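PDB 4FB5: probable oxidoreductase protein from Rhizobium etli, which probably acts as a nucleotide-dependent oxidoreductase of the GFO/IDH/MocA family, although its substrate is not established. Local coordinates for residues A[41-46]-A[344-349]; A[68-73]-A[80-85]; A[164-169]-A[303-308]; A[212-217]-A[267-272]. All blocks are in the same frame, centred on the assembly; numbering follows the deposited sequence.

Contact 1 of 4, residues A[41-46]-A[344-349]; sequences ALAWNA and DLKIIE
Ile347 turns CG1 away from its own carbonyl carbon (chi1 -65°) and extends it to CD1 (chi2 174°), so that the longer branch passes Ala43 and its tip reaches Ala46, the residue just before helix 47-51. There CD1 meets Ala46 CB at 4.1 Å, while further back along the branch Ile347 CG1 lies 4.1 Å from Ala43 CA. Ala43 is where the two backbones come nearest. Its methyl points toward the other helix and settles on the backbone at Lys346, with Ala43 CB 3.7 Å from Lys346 O. The small side chain of Ala43 allows the close approach: its CA is 4.5 Å from Ile347 CA. Lys346 begins by pointing at Ala43, its CB 4.2 Å from Ala43 CB, then bends at chi2 (68°) and takes its ammonium group elsewhere. That group forms a salt bridge with Glu124 and a hydrogen bond to Asn153; Glu349 OE1, at 3.7 Å from Lys346 NZ, is a long additional ion pair. Close by, Asn45 O is hydrogen-bonded to Asn45 ND2 of the second subunit, which places the contact beside a subunit interface. Helix 35-44 follows a glycine-rich turn consistent with the GxGxxG motif of Rossmann domains; the late helix 344-358 packs back on this first helix of the domain.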
loop_
_atom_site.group_PDB
_atom_site.type_symbol
_atom_site.label_atom_id
_atom_site.label_comp_id
_atom_site.label_asym_id
_atom_site.label_seq_id
_atom_site.Cartn_x
_atom_site.Cartn_y
_atom_site.Cartn_z
ATOM N N ALA A 41 -30.803 10.393 10.479
ATOM C CA ALA A 41 -31.110 10.850 11.828
ATOM C C ALA A 41 -29.854 11.351 12.561
ATOM O O ALA A 41 -29.883 12.362 13.248
ATOM C CB ALA A 41 -31.848 9.755 12.623
ATOM N N LEU A 42 -28.746 10.644 12.383
ATOM C CA LEU A 42 -27.528 11.002 13.028
ATOM C C LEU A 42 -27.017 12.299 12.442
ATOM O O LEU A 42 -26.409 13.130 13.138
ATOM C CB LEU A 42 -26.507 9.912 12.796
ATOM C CG LEU A 42 -26.575 8.675 13.688
ATOM C CD1 LEU A 42 -25.508 7.688 13.219
ATOM C CD2 LEU A 42 -26.391 9.033 15.130
ATOM N N ALA A 43 -27.254 12.465 11.155
ATOM C CA ALA A 43 -26.827 13.667 10.495
ATOM C C ALA A 43 -27.589 14.881 11.054
ATOM O O ALA A 43 -26.960 15.861 11.532
ATOM C CB ALA A 43 -26.984 13.542 8.955
ATOM N N TRP A 44 -28.923 14.807 11.025
ATOM C CA TRP A 44 -29.765 15.923 11.516
ATOM C C TRP A 44 -29.412 16.248 12.977
ATOM O O TRP A 44 -29.313 17.426 13.370
ATOM C CB TRP A 44 -31.272 15.633 11.367
ATOM C CG TRP A 44 -31.838 15.696 9.972
ATOM C CD1 TRP A 44 -32.410 14.661 9.250
ATOM C CD2 TRP A 44 -31.892 16.847 9.124
ATOM N NE1 TRP A 44 -32.820 15.115 8.003
ATOM C CE2 TRP A 44 -32.523 16.457 7.914
ATOM C CE3 TRP A 44 -31.474 18.176 9.267
ATOM C CZ2 TRP A 44 -32.738 17.354 6.871
ATOM C CZ3 TRP A 44 -31.701 19.068 8.229
ATOM C CH2 TRP A 44 -32.325 18.658 7.048
ATOM N N ASN A 45 -29.148 15.209 13.759
ATOM C CA ASN A 45 -28.801 15.404 15.157
ATOM C C ASN A 45 -27.422 16.014 15.366
ATOM O O ASN A 45 -27.079 16.333 16.497
ATOM C CB ASN A 45 -28.947 14.080 15.912
ATOM C CG ASN A 45 -28.682 14.198 17.392
ATOM O OD1 ASN A 45 -29.360 14.954 18.110
ATOM N ND2 ASN A 45 -27.707 13.413 17.887
ATOM N N ALA A 46 -26.629 16.217 14.309
ATOM C CA ALA A 46 -25.237 16.614 14.544
ATOM C C ALA A 46 -24.733 17.796 13.766
ATOM O O ALA A 46 -23.750 18.404 14.167
ATOM C CB ALA A 46 -24.313 15.441 14.324
ATOM N N ASP A 344 -19.788 10.629 8.599
ATOM C CA ASP A 344 -19.381 12.008 8.506
ATOM C C ASP A 344 -19.815 12.642 7.161
ATOM O O ASP A 344 -20.156 13.838 7.091
ATOM C CB ASP A 344 -17.895 12.154 8.847
ATOM C CG ASP A 344 -17.583 11.780 10.351
ATOM O OD1 ASP A 344 -18.450 12.063 11.232
ATOM O OD2 ASP A 344 -16.481 11.212 10.654
ATOM N N LEU A 345 -19.875 11.836 6.107
ATOM C CA LEU A 345 -20.272 12.344 4.805
ATOM C C LEU A 345 -21.746 12.705 4.721
ATOM O O LEU A 345 -22.140 13.483 3.866
ATOM C CB LEU A 345 -20.005 11.307 3.732
ATOM C CG LEU A 345 -18.609 10.720 3.625
ATOM C CD1 LEU A 345 -18.698 9.551 2.699
ATOM C CD2 LEU A 345 -17.634 11.740 3.105
ATOM N N LYS A 346 -22.569 12.108 5.572
ATOM C CA LYS A 346 -23.972 12.427 5.562
ATOM C C LYS A 346 -24.215 13.754 6.275
ATOM O O LYS A 346 -25.120 14.488 5.888
ATOM C CB LYS A 346 -24.824 11.327 6.188
ATOM C CG LYS A 346 -26.184 11.124 5.476
ATOM C CD LYS A 346 -25.994 10.545 4.071
ATOM C CE LYS A 346 -27.273 10.500 3.241
ATOM N NZ LYS A 346 -27.133 9.541 2.069
ATOM N N ILE A 347 -23.401 14.063 7.280
ATOM C CA ILE A 347 -23.494 15.314 8.030
ATOM C C ILE A 347 -23.189 16.508 7.111
ATOM O O ILE A 347 -23.903 17.511 7.103
ATOM C CB ILE A 347 -22.489 15.321 9.203
ATOM C CG1 ILE A 347 -22.820 14.246 10.231
ATOM C CG2 ILE A 347 -22.410 16.693 9.836
ATOM C CD1 ILE A 347 -21.779 14.104 11.350
ATOM N N ILE A 348 -22.123 16.389 6.323
ATOM C CA ILE A 348 -21.752 17.410 5.351
ATOM C C ILE A 348 -22.882 17.571 4.329
ATOM O O ILE A 348 -23.321 18.679 4.047
ATOM C CB ILE A 348 -20.455 17.004 4.681
ATOM C CG1 ILE A 348 -19.312 17.106 5.687
ATOM C CG2 ILE A 348 -20.184 17.828 3.454
ATOM C CD1 ILE A 348 -18.081 16.276 5.342
ATOM N N GLU A 349 -23.381 16.472 3.779
ATOM C CA GLU A 349 -24.523 16.557 2.854
ATOM C C GLU A 349 -25.745 17.250 3.505
ATOM O O GLU A 349 -26.389 18.066 2.892
ATOM C CB GLU A 349 -24.898 15.170 2.357
ATOM C CG GLU A 349 -26.037 15.161 1.371
ATOM C CD GLU A 349 -26.269 13.791 0.765
ATOM O OE1 GLU A 349 -27.185 13.107 1.280
ATOM O OE2 GLU A 349 -25.533 13.406 -0.203
#

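Contact 2 of 4, residues A[68-73]-A[80-85]; sequences GLAEAR and EKATAD
Ala82 aims its methyl at the start of helix 70-77 and lays it over the flat face of the peptide that joins Ala70 to Glu71. Ala82 CB is 3.6 Å from both Ala70 C and Glu71 N, so it rests on the peptide group as a whole. The methyl of Ala70 points back toward the strand: Ala70 CB approaches Ala82 CB to 3.8 Å and the carbonyl oxygen of the next strand residue, Thr83 O, to 3.6 Å. The two alanines therefore face each other, each touching backbone as well as the opposite methyl. Glu71 leaves the helix across this line of approach. A bend at chi2 (113°) brings the chain round beside the Ala82 methyl, where Glu71 CG stands 3.8 Å from Ala82 CB and the carboxylate lies alongside. The helix and strand belong to one beta-alpha-beta unit of the Rossmann-type domain: strand 58-63 leads into helix 70-77, which returns to strand 81-83, parallel to the first and outermost in the sheet within this chain. Two backbone links, Glu80 with Leu59 and Lys81 with Val60, tie the segment to that neighbouring strand. The bond from backbone to side chain of Thr83 is directed away from the helix, and its hydroxyl is hydrogen-bonded to His61. Lys81 likewise sets out from the far side of the strand, where its ammonium group forms a salt bridge with Glu94.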
loop_
_atom_site.group_PDB
_atom_site.type_symbol
_atom_site.label_atom_id
_atom_site.label_comp_id
_atom_site.label_asym_id
_atom_site.label_seq_id
_atom_site.Cartn_x
_atom_site.Cartn_y
_atom_site.Cartn_z
ATOM N N GLY A 68 -46.000 -0.268 14.271
ATOM C CA GLY A 68 -45.784 0.700 15.374
ATOM C C GLY A 68 -44.522 0.442 16.189
ATOM O O GLY A 68 -44.523 0.531 17.411
ATOM N N LEU A 69 -43.452 0.096 15.482
ATOM C CA LEU A 69 -42.128 0.036 16.068
ATOM C C LEU A 69 -41.592 1.448 15.938
ATOM O O LEU A 69 -40.551 1.795 16.496
ATOM C CB LEU A 69 -41.241 -0.946 15.305
ATOM C CG LEU A 69 -39.995 -0.358 14.640
ATOM C CD1 LEU A 69 -39.242 -1.429 13.866
ATOM C CD2 LEU A 69 -40.368 0.804 13.732
ATOM N N ALA A 70 -42.334 2.258 15.189
ATOM C CA ALA A 70 -42.007 3.662 15.005
ATOM C C ALA A 70 -41.798 4.317 16.359
ATOM O O ALA A 70 -40.876 5.115 16.532
ATOM C CB ALA A 70 -43.113 4.368 14.237
ATOM N N GLU A 71 -42.648 3.979 17.324
ATOM C CA GLU A 71 -42.466 4.520 18.684
ATOM C C GLU A 71 -41.167 4.069 19.376
ATOM O O GLU A 71 -40.624 4.791 20.211
ATOM C CB GLU A 71 -43.681 4.234 19.576
ATOM C CG GLU A 71 -44.669 5.413 19.685
ATOM C CD GLU A 71 -46.038 5.127 19.035
ATOM O OE1 GLU A 71 -46.304 3.948 18.686
ATOM O OE2 GLU A 71 -46.848 6.077 18.889
ATOM N N ALA A 72 -40.681 2.885 19.016
ATOM C CA ALA A 72 -39.423 2.359 19.545
ATOM C C ALA A 72 -38.232 3.125 18.980
ATOM O O ALA A 72 -37.382 3.601 19.738
ATOM C CB ALA A 72 -39.291 0.865 19.230
ATOM N N ARG A 73 -38.186 3.235 17.648
ATOM C CA ARG A 73 -37.117 3.934 16.945
ATOM C C ARG A 73 -37.143 5.416 17.258
ATOM O O ARG A 73 -36.094 6.075 17.294
ATOM C CB ARG A 73 -37.261 3.758 15.436
ATOM C CG ARG A 73 -37.054 2.347 14.928
ATOM C CD ARG A 73 -35.595 1.913 14.942
ATOM N NE ARG A 73 -35.481 0.564 14.404
ATOM C CZ ARG A 73 -34.337 -0.022 14.072
ATOM N NH1 ARG A 73 -33.173 0.617 14.231
ATOM N NH2 ARG A 73 -34.359 -1.255 13.574
ATOM N N GLU A 80 -39.925 13.482 18.492
ATOM C CA GLU A 80 -41.053 13.763 19.378
ATOM C C GLU A 80 -42.262 12.872 19.077
ATOM O O GLU A 80 -42.771 12.187 19.966
ATOM C CB GLU A 80 -41.390 15.264 19.339
ATOM C CG GLU A 80 -40.283 16.147 19.986
ATOM C CD GLU A 80 -40.237 17.617 19.500
ATOM O OE1 GLU A 80 -41.306 18.204 19.203
ATOM O OE2 GLU A 80 -39.123 18.204 19.443
ATOM N N LYS A 81 -42.673 12.834 17.819
ATOM C CA LYS A 81 -43.826 12.054 17.412
ATOM C C LYS A 81 -43.414 10.861 16.554
ATOM O O LYS A 81 -42.461 10.961 15.791
ATOM C CB LYS A 81 -44.794 12.933 16.607
ATOM C CG LYS A 81 -45.283 14.168 17.348
ATOM C CD LYS A 81 -45.682 15.272 16.388
ATOM C CE LYS A 81 -45.472 16.633 17.048
ATOM N NZ LYS A 81 -45.908 17.697 16.109
ATOM N N ALA A 82 -44.150 9.752 16.693
ATOM C CA ALA A 82 -44.123 8.602 15.769
ATOM C C ALA A 82 -45.490 8.470 15.012
ATOM O O ALA A 82 -46.423 9.246 15.294
ATOM C CB ALA A 82 -43.815 7.343 16.539
ATOM N N THR A 83 -45.583 7.528 14.053
ATOM C CA THR A 83 -46.820 7.123 13.322
ATOM C C THR A 83 -46.453 6.102 12.273
ATOM O O THR A 83 -45.289 5.985 11.912
ATOM C CB THR A 83 -47.525 8.243 12.518
ATOM O OG1 THR A 83 -46.566 9.223 12.110
ATOM C CG2 THR A 83 -48.689 8.898 13.321
ATOM N N ALA A 84 -47.444 5.375 11.767
ATOM C CA ALA A 84 -47.211 4.414 10.681
ATOM C C ALA A 84 -47.966 4.849 9.419
ATOM O O ALA A 84 -48.077 4.109 8.441
ATOM C CB ALA A 84 -47.578 2.992 11.111
ATOM N N ASP A 85 -48.472 6.076 9.478
ATOM C CA ASP A 85 -49.029 6.749 8.329
ATOM C C ASP A 85 -48.054 7.863 7.928
ATOM O O ASP A 85 -47.826 8.818 8.682
ATOM C CB ASP A 85 -50.427 7.303 8.669
ATOM C CG ASP A 85 -51.031 8.165 7.540
ATOM O OD1 ASP A 85 -50.360 8.399 6.494
ATOM O OD2 ASP A 85 -52.189 8.618 7.710
#

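Contact 3 of 4, residues A[164-169]-A[303-308]; sequences RKLVGD and FELYQA
Leu166 drives one methyl, CD1, into the angle between Phe303 and Leu305, and that single atom carries the tight part of the contact. It meets Phe303 at the ring edge, close to the ring plane, with CE1 of Phe303 3.7 Å from Leu166 CD1 and CZ 3.9 Å from it. In Phe303, chi1 of 71° places CG between the backbone N and the carbonyl carbon and carries the CE1-CZ edge to the leucine, the two side chains coming from opposite directions. From Leu305 both methyls border the same Leu166 atom, the nearer, CD2, at 4.1 Å from CD1. Val159, His162 and Ile163 of helix 158-168 close further round the phenyl ring.

Away from this seam the helix end is open to solvent: Lys165 and, just past the helix, Asp169 are exposed, and Lys165 NZ forms a salt bridge with Asp169 OD2 at 3.6 Å. Glu314 of the fourth subunit packs against both Leu166 and Leu305, so the buried seam runs up to a subunit boundary. Between helix 158-168 and strand 302-307 the grip here is wholly apolar: methyl against ring edge and methyl against methyl, a contact that depends on shape and burial rather than on directional bonds.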
loop_
_atom_site.group_PDB
_atom_site.type_symbol
_atom_site.label_atom_id
_atom_site.label_comp_id
_atom_site.label_asym_id
_atom_site.label_seq_id
_atom_site.Cartn_x
_atom_site.Cartn_y
_atom_site.Cartn_z
ATOM N N ARG A 164 -11.640 18.190 -6.865
ATOM C CA ARG A 164 -12.298 19.126 -7.781
ATOM C C ARG A 164 -11.514 20.401 -7.908
ATOM O O ARG A 164 -11.266 20.838 -9.019
ATOM C CB ARG A 164 -13.658 19.491 -7.274
ATOM C CG ARG A 164 -14.580 19.860 -8.344
ATOM C CD ARG A 164 -15.906 20.120 -7.735
ATOM N NE ARG A 164 -16.175 21.543 -7.642
ATOM C CZ ARG A 164 -16.981 22.187 -8.478
ATOM N NH1 ARG A 164 -17.582 21.543 -9.471
ATOM N NH2 ARG A 164 -17.176 23.472 -8.322
ATOM N N LYS A 165 -11.107 20.965 -6.769
ATOM C CA LYS A 165 -10.291 22.157 -6.750
ATOM C C LYS A 165 -8.960 22.000 -7.518
ATOM O O LYS A 165 -8.685 22.797 -8.437
ATOM C CB LYS A 165 -10.053 22.639 -5.316
ATOM C CG LYS A 165 -9.278 23.989 -5.152
ATOM C CD LYS A 165 -9.231 24.431 -3.655
ATOM C CE LYS A 165 -8.024 25.331 -3.328
ATOM N NZ LYS A 165 -7.959 26.588 -4.194
ATOM N N LEU A 166 -8.141 21.009 -7.179
ATOM C CA LEU A 166 -6.936 20.799 -7.987
ATOM C C LEU A 166 -7.231 20.702 -9.500
ATOM O O LEU A 166 -6.566 21.346 -10.319
ATOM C CB LEU A 166 -6.179 19.557 -7.559
ATOM C CG LEU A 166 -5.808 19.411 -6.098
ATOM C CD1 LEU A 166 -5.135 18.064 -5.880
ATOM C CD2 LEU A 166 -4.902 20.511 -5.753
ATOM N N VAL A 167 -8.225 19.906 -9.872
ATOM C CA VAL A 167 -8.562 19.776 -11.282
ATOM C C VAL A 167 -8.971 21.136 -11.888
ATOM O O VAL A 167 -8.440 21.530 -12.958
ATOM C CB VAL A 167 -9.671 18.749 -11.538
ATOM C CG1 VAL A 167 -9.995 18.725 -12.975
ATOM C CG2 VAL A 167 -9.207 17.416 -11.132
ATOM N N GLY A 168 -9.885 21.846 -11.204
ATOM C CA GLY A 168 -10.368 23.127 -11.672
ATOM C C GLY A 168 -9.219 24.083 -11.933
ATOM O O GLY A 168 -9.234 24.833 -12.912
ATOM N N ASP A 169 -8.206 24.039 -11.077
ATOM C CA ASP A 169 -7.148 25.005 -11.099
ATOM C C ASP A 169 -6.051 24.613 -12.071
ATOM O O ASP A 169 -4.888 25.037 -11.950
ATOM C CB ASP A 169 -6.569 25.167 -9.697
ATOM C CG ASP A 169 -7.522 25.866 -8.736
ATOM O OD1 ASP A 169 -8.742 25.980 -9.073
ATOM O OD2 ASP A 169 -7.043 26.278 -7.634
ATOM N N PHE A 303 -5.631 10.638 -0.941
ATOM C CA PHE A 303 -5.564 10.489 -2.371
ATOM C C PHE A 303 -4.156 10.701 -2.793
ATOM O O PHE A 303 -3.346 11.128 -2.029
ATOM C CB PHE A 303 -6.502 11.410 -3.095
ATOM C CG PHE A 303 -6.099 12.818 -3.044
ATOM C CD1 PHE A 303 -5.556 13.439 -4.190
ATOM C CD2 PHE A 303 -6.277 13.552 -1.872
ATOM C CE1 PHE A 303 -5.159 14.766 -4.156
ATOM C CE2 PHE A 303 -5.899 14.875 -1.822
ATOM C CZ PHE A 303 -5.339 15.496 -2.975
ATOM N N GLU A 304 -3.878 10.336 -4.024
ATOM C CA GLU A 304 -2.540 10.335 -4.533
ATOM C C GLU A 304 -2.520 11.252 -5.734
ATOM O O GLU A 304 -3.381 11.123 -6.594
ATOM C CB GLU A 304 -2.132 8.926 -4.964
ATOM C CG GLU A 304 -2.057 7.914 -3.887
ATOM C CD GLU A 304 -1.412 6.621 -4.385
ATOM O OE1 GLU A 304 -0.207 6.625 -4.725
ATOM O OE2 GLU A 304 -2.107 5.574 -4.442
ATOM N N LEU A 305 -1.549 12.160 -5.780
ATOM C CA LEU A 305 -1.451 13.192 -6.812
ATOM C C LEU A 305 -0.083 13.213 -7.459
ATOM O O LEU A 305 0.920 13.316 -6.766
ATOM C CB LEU A 305 -1.720 14.579 -6.194
ATOM C CG LEU A 305 -1.317 15.792 -7.048
ATOM C CD1 LEU A 305 -2.308 15.994 -8.114
ATOM C CD2 LEU A 305 -1.221 17.065 -6.246
ATOM N N TYR A 306 -0.043 13.111 -8.784
ATOM C CA TYR A 306 1.234 13.116 -9.524
ATOM C C TYR A 306 1.388 14.349 -10.375
ATOM O O TYR A 306 0.521 14.616 -11.217
ATOM C CB TYR A 306 1.340 11.941 -10.476
ATOM C CG TYR A 306 2.657 11.901 -11.202
ATOM C CD1 TYR A 306 3.647 11.009 -10.810
ATOM C CD2 TYR A 306 2.944 12.800 -12.253
ATOM C CE1 TYR A 306 4.862 10.942 -11.458
ATOM C CE2 TYR A 306 4.141 12.757 -12.930
ATOM C CZ TYR A 306 5.104 11.819 -12.531
ATOM O OH TYR A 306 6.295 11.752 -13.178
ATOM N N GLN A 307 2.507 15.057 -10.199
ATOM C CA GLN A 307 2.751 16.266 -10.944
ATOM C C GLN A 307 3.964 16.225 -11.801
ATOM O O GLN A 307 5.033 16.160 -11.297
ATOM C CB GLN A 307 2.913 17.385 -10.002
ATOM C CG GLN A 307 1.606 17.923 -9.607
ATOM C CD GLN A 307 1.768 19.031 -8.603
ATOM O OE1 GLN A 307 1.909 18.777 -7.416
ATOM N NE2 GLN A 307 1.762 20.268 -9.076
ATOM N N ALA A 308 3.791 16.314 -13.112
ATOM C CA ALA A 308 4.889 16.368 -14.044
ATOM C C ALA A 308 5.556 17.730 -13.885
ATOM O O ALA A 308 5.361 18.626 -14.701
ATOM C CB ALA A 308 4.350 16.196 -15.458
#

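Contact 4 of 4, residues A[212-217]-A[267-272]; sequences VHPLSL and AVLMAN
His213 O is held by two donors one turn further along helix 206-221. Ser216 OG reaches it at 2.7 Å, in the carbonyl plane and on a lone pair, with an angle of 120° at the oxygen; Leu217 N supplies the ordinary helical bond. This ties the turn together just where the helix is kinked, the N of His213 and of Pro214 making no bond to the preceding turn; the proline N has no hydrogen to give. Pro214 and Leu215 then present the apolar surface that meets the sheet. Their common partner is Leu269, which points from strand 266-272 toward the helix. Its CG is anti to the backbone N (chi1 -166°), and its CD1 branch borders both helix residues. Leu269 CD1 lies 4.0 Å from Pro214 CB and 4.1 Å from Leu215 CG. The leucine side chains cross at about a right angle, and Leu215 CD2 is modelled nearer still to CD1, though that exact separation is doubtful at this resolution. Met259 of the adjacent strand touches both leucines, and Ile373 and Met380 of helix 367-385 enclose Leu215 further. Val268 and Met270, the latter a selenomethionine, lie on the opposite face of the strand and pack on Asn256 and Arg179 of the third subunit, respectively. A mixed beta-sheet with helices on one face and a partner subunit on the other is the characteristic build of the GFO/IDH/MocA C-terminal domain.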
loop_
_atom_site.group_PDB
_atom_site.type_symbol
_atom_site.label_atom_id
_atom_site.label_comp_id
_atom_site.label_asym_id
_atom_site.label_seq_id
_atom_site.Cartn_x
_atom_site.Cartn_y
_atom_site.Cartn_z
ATOM N N VAL A 212 -24.648 5.063 -10.265
ATOM C CA VAL A 212 -25.091 6.431 -10.008
ATOM C C VAL A 212 -24.116 7.216 -9.130
ATOM O O VAL A 212 -23.924 8.435 -9.324
ATOM C CB VAL A 212 -26.565 6.481 -9.485
ATOM C CG1 VAL A 212 -27.490 5.990 -10.554
ATOM C CG2 VAL A 212 -26.768 5.609 -8.252
ATOM N N HIS A 213 -23.479 6.526 -8.185
ATOM C CA HIS A 213 -22.432 7.150 -7.399
ATOM C C HIS A 213 -21.233 7.588 -8.261
ATOM O O HIS A 213 -20.877 8.785 -8.305
ATOM C CB HIS A 213 -22.002 6.216 -6.288
ATOM C CG HIS A 213 -23.029 6.050 -5.230
ATOM N ND1 HIS A 213 -23.512 7.111 -4.492
ATOM C CD2 HIS A 213 -23.662 4.949 -4.769
ATOM C CE1 HIS A 213 -24.417 6.673 -3.637
ATOM N NE2 HIS A 213 -24.526 5.363 -3.784
ATOM N N PRO A 214 -20.578 6.628 -8.933
ATOM C CA PRO A 214 -19.493 7.090 -9.791
ATOM C C PRO A 214 -19.952 8.155 -10.793
ATOM O O PRO A 214 -19.223 9.103 -11.036
ATOM C CB PRO A 214 -19.002 5.810 -10.483
ATOM C CG PRO A 214 -19.812 4.673 -9.958
ATOM C CD PRO A 214 -20.542 5.172 -8.736
ATOM N N LEU A 215 -21.152 8.038 -11.362
ATOM C CA LEU A 215 -21.599 9.126 -12.242
ATOM C C LEU A 215 -21.817 10.392 -11.434
ATOM O O LEU A 215 -21.468 11.490 -11.898
ATOM C CB LEU A 215 -22.881 8.824 -12.990
ATOM C CG LEU A 215 -23.037 7.558 -13.787
ATOM C CD1 LEU A 215 -24.408 7.655 -14.377
ATOM C CD2 LEU A 215 -21.974 7.414 -14.877
ATOM N N SER A 216 -22.370 10.273 -10.233
ATOM C CA SER A 216 -22.481 11.471 -9.448
ATOM C C SER A 216 -21.094 12.053 -9.284
ATOM O O SER A 216 -20.933 13.278 -9.336
ATOM C CB SER A 216 -23.185 11.249 -8.115
ATOM O OG SER A 216 -22.360 10.661 -7.132
ATOM N N LEU A 217 -20.065 11.198 -9.158
ATOM C CA LEU A 217 -18.725 11.774 -9.036
ATOM C C LEU A 217 -18.231 12.443 -10.319
ATOM O O LEU A 217 -17.702 13.559 -10.268
ATOM C CB LEU A 217 -17.696 10.785 -8.487
ATOM C CG LEU A 217 -17.889 10.340 -7.029
ATOM C CD1 LEU A 217 -16.991 9.129 -6.781
ATOM C CD2 LEU A 217 -17.633 11.467 -6.001
ATOM N N ALA A 267 -13.922 8.139 -20.792
ATOM C CA ALA A 267 -14.073 7.621 -19.441
ATOM C C ALA A 267 -14.478 6.158 -19.469
ATOM O O ALA A 267 -15.160 5.737 -20.369
ATOM C CB ALA A 267 -15.063 8.478 -18.652
ATOM N N VAL A 268 -13.973 5.364 -18.544
ATOM C CA VAL A 268 -14.415 3.984 -18.385
ATOM C C VAL A 268 -15.046 3.894 -17.028
ATOM O O VAL A 268 -14.490 4.427 -16.076
ATOM C CB VAL A 268 -13.273 2.993 -18.467
ATOM C CG1 VAL A 268 -13.792 1.571 -18.420
ATOM C CG2 VAL A 268 -12.519 3.190 -19.763
ATOM N N LEU A 269 -16.214 3.265 -16.964
ATOM C CA LEU A 269 -16.944 2.970 -15.711
ATOM C C LEU A 269 -17.162 1.444 -15.551
ATOM O O LEU A 269 -17.523 0.740 -16.485
ATOM C CB LEU A 269 -18.277 3.686 -15.672
ATOM C CG LEU A 269 -19.029 3.781 -14.347
ATOM C CD1 LEU A 269 -19.766 5.102 -14.321
ATOM C CD2 LEU A 269 -19.985 2.604 -14.051
HETATM N N MSE A 270 -16.901 0.940 -14.362
HETATM C CA MSE A 270 -17.041 -0.474 -14.058
HETATM C C MSE A 270 -17.767 -0.480 -12.735
HETATM O O MSE A 270 -17.381 0.252 -11.826
HETATM C CB MSE A 270 -15.684 -1.138 -13.939
HETATM C CG MSE A 270 -14.958 -1.074 -15.234
HETATM SE SE MSE A 270 -12.992 -1.220 -15.222
HETATM C CE MSE A 270 -12.473 0.683 -14.944
ATOM N N ALA A 271 -18.846 -1.243 -12.650
ATOM C CA ALA A 271 -19.620 -1.355 -11.423
ATOM C C ALA A 271 -19.845 -2.834 -11.266
ATOM O O ALA A 271 -20.047 -3.537 -12.251
ATOM C CB ALA A 271 -20.917 -0.579 -11.493
ATOM N N ASN A 272 -19.681 -3.328 -10.047
ATOM C CA ASN A 272 -19.760 -4.771 -9.815
ATOM C C ASN A 272 -20.219 -5.062 -8.384
ATOM O O ASN A 272 -19.618 -4.571 -7.418
ATOM C CB ASN A 272 -18.436 -5.412 -10.153
ATOM C CG ASN A 272 -18.458 -6.925 -10.084
ATOM O OD1 ASN A 272 -19.331 -7.542 -9.477
ATOM N ND2 ASN A 272 -17.452 -7.543 -10.720
#

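Overall arrangement
Contact 2 lies within the Rossmann-type domain, and contact 1 joins its first helix to the late helix 344-358; their centres are about 21 Å apart. Contacts 3 and 4 fasten two different helices, 158-168 and 206-221, to the large mixed sheet, with contact centres about 19 Å apart. Contacts 2 and 3 are the most distant pair, about 47 Å between centres and on opposite sides of the chain's centre. Along the sequence, contact 1 spans all the others: contact 2 closes first, and contact 3 then encloses contact 4. Contact 1 thus brings the chain back from the sheet domain to the Rossmann-type domain, which probably binds the nucleotide, next to the second subunit, whereas segments of contacts 3 and 4 both touch the third subunit.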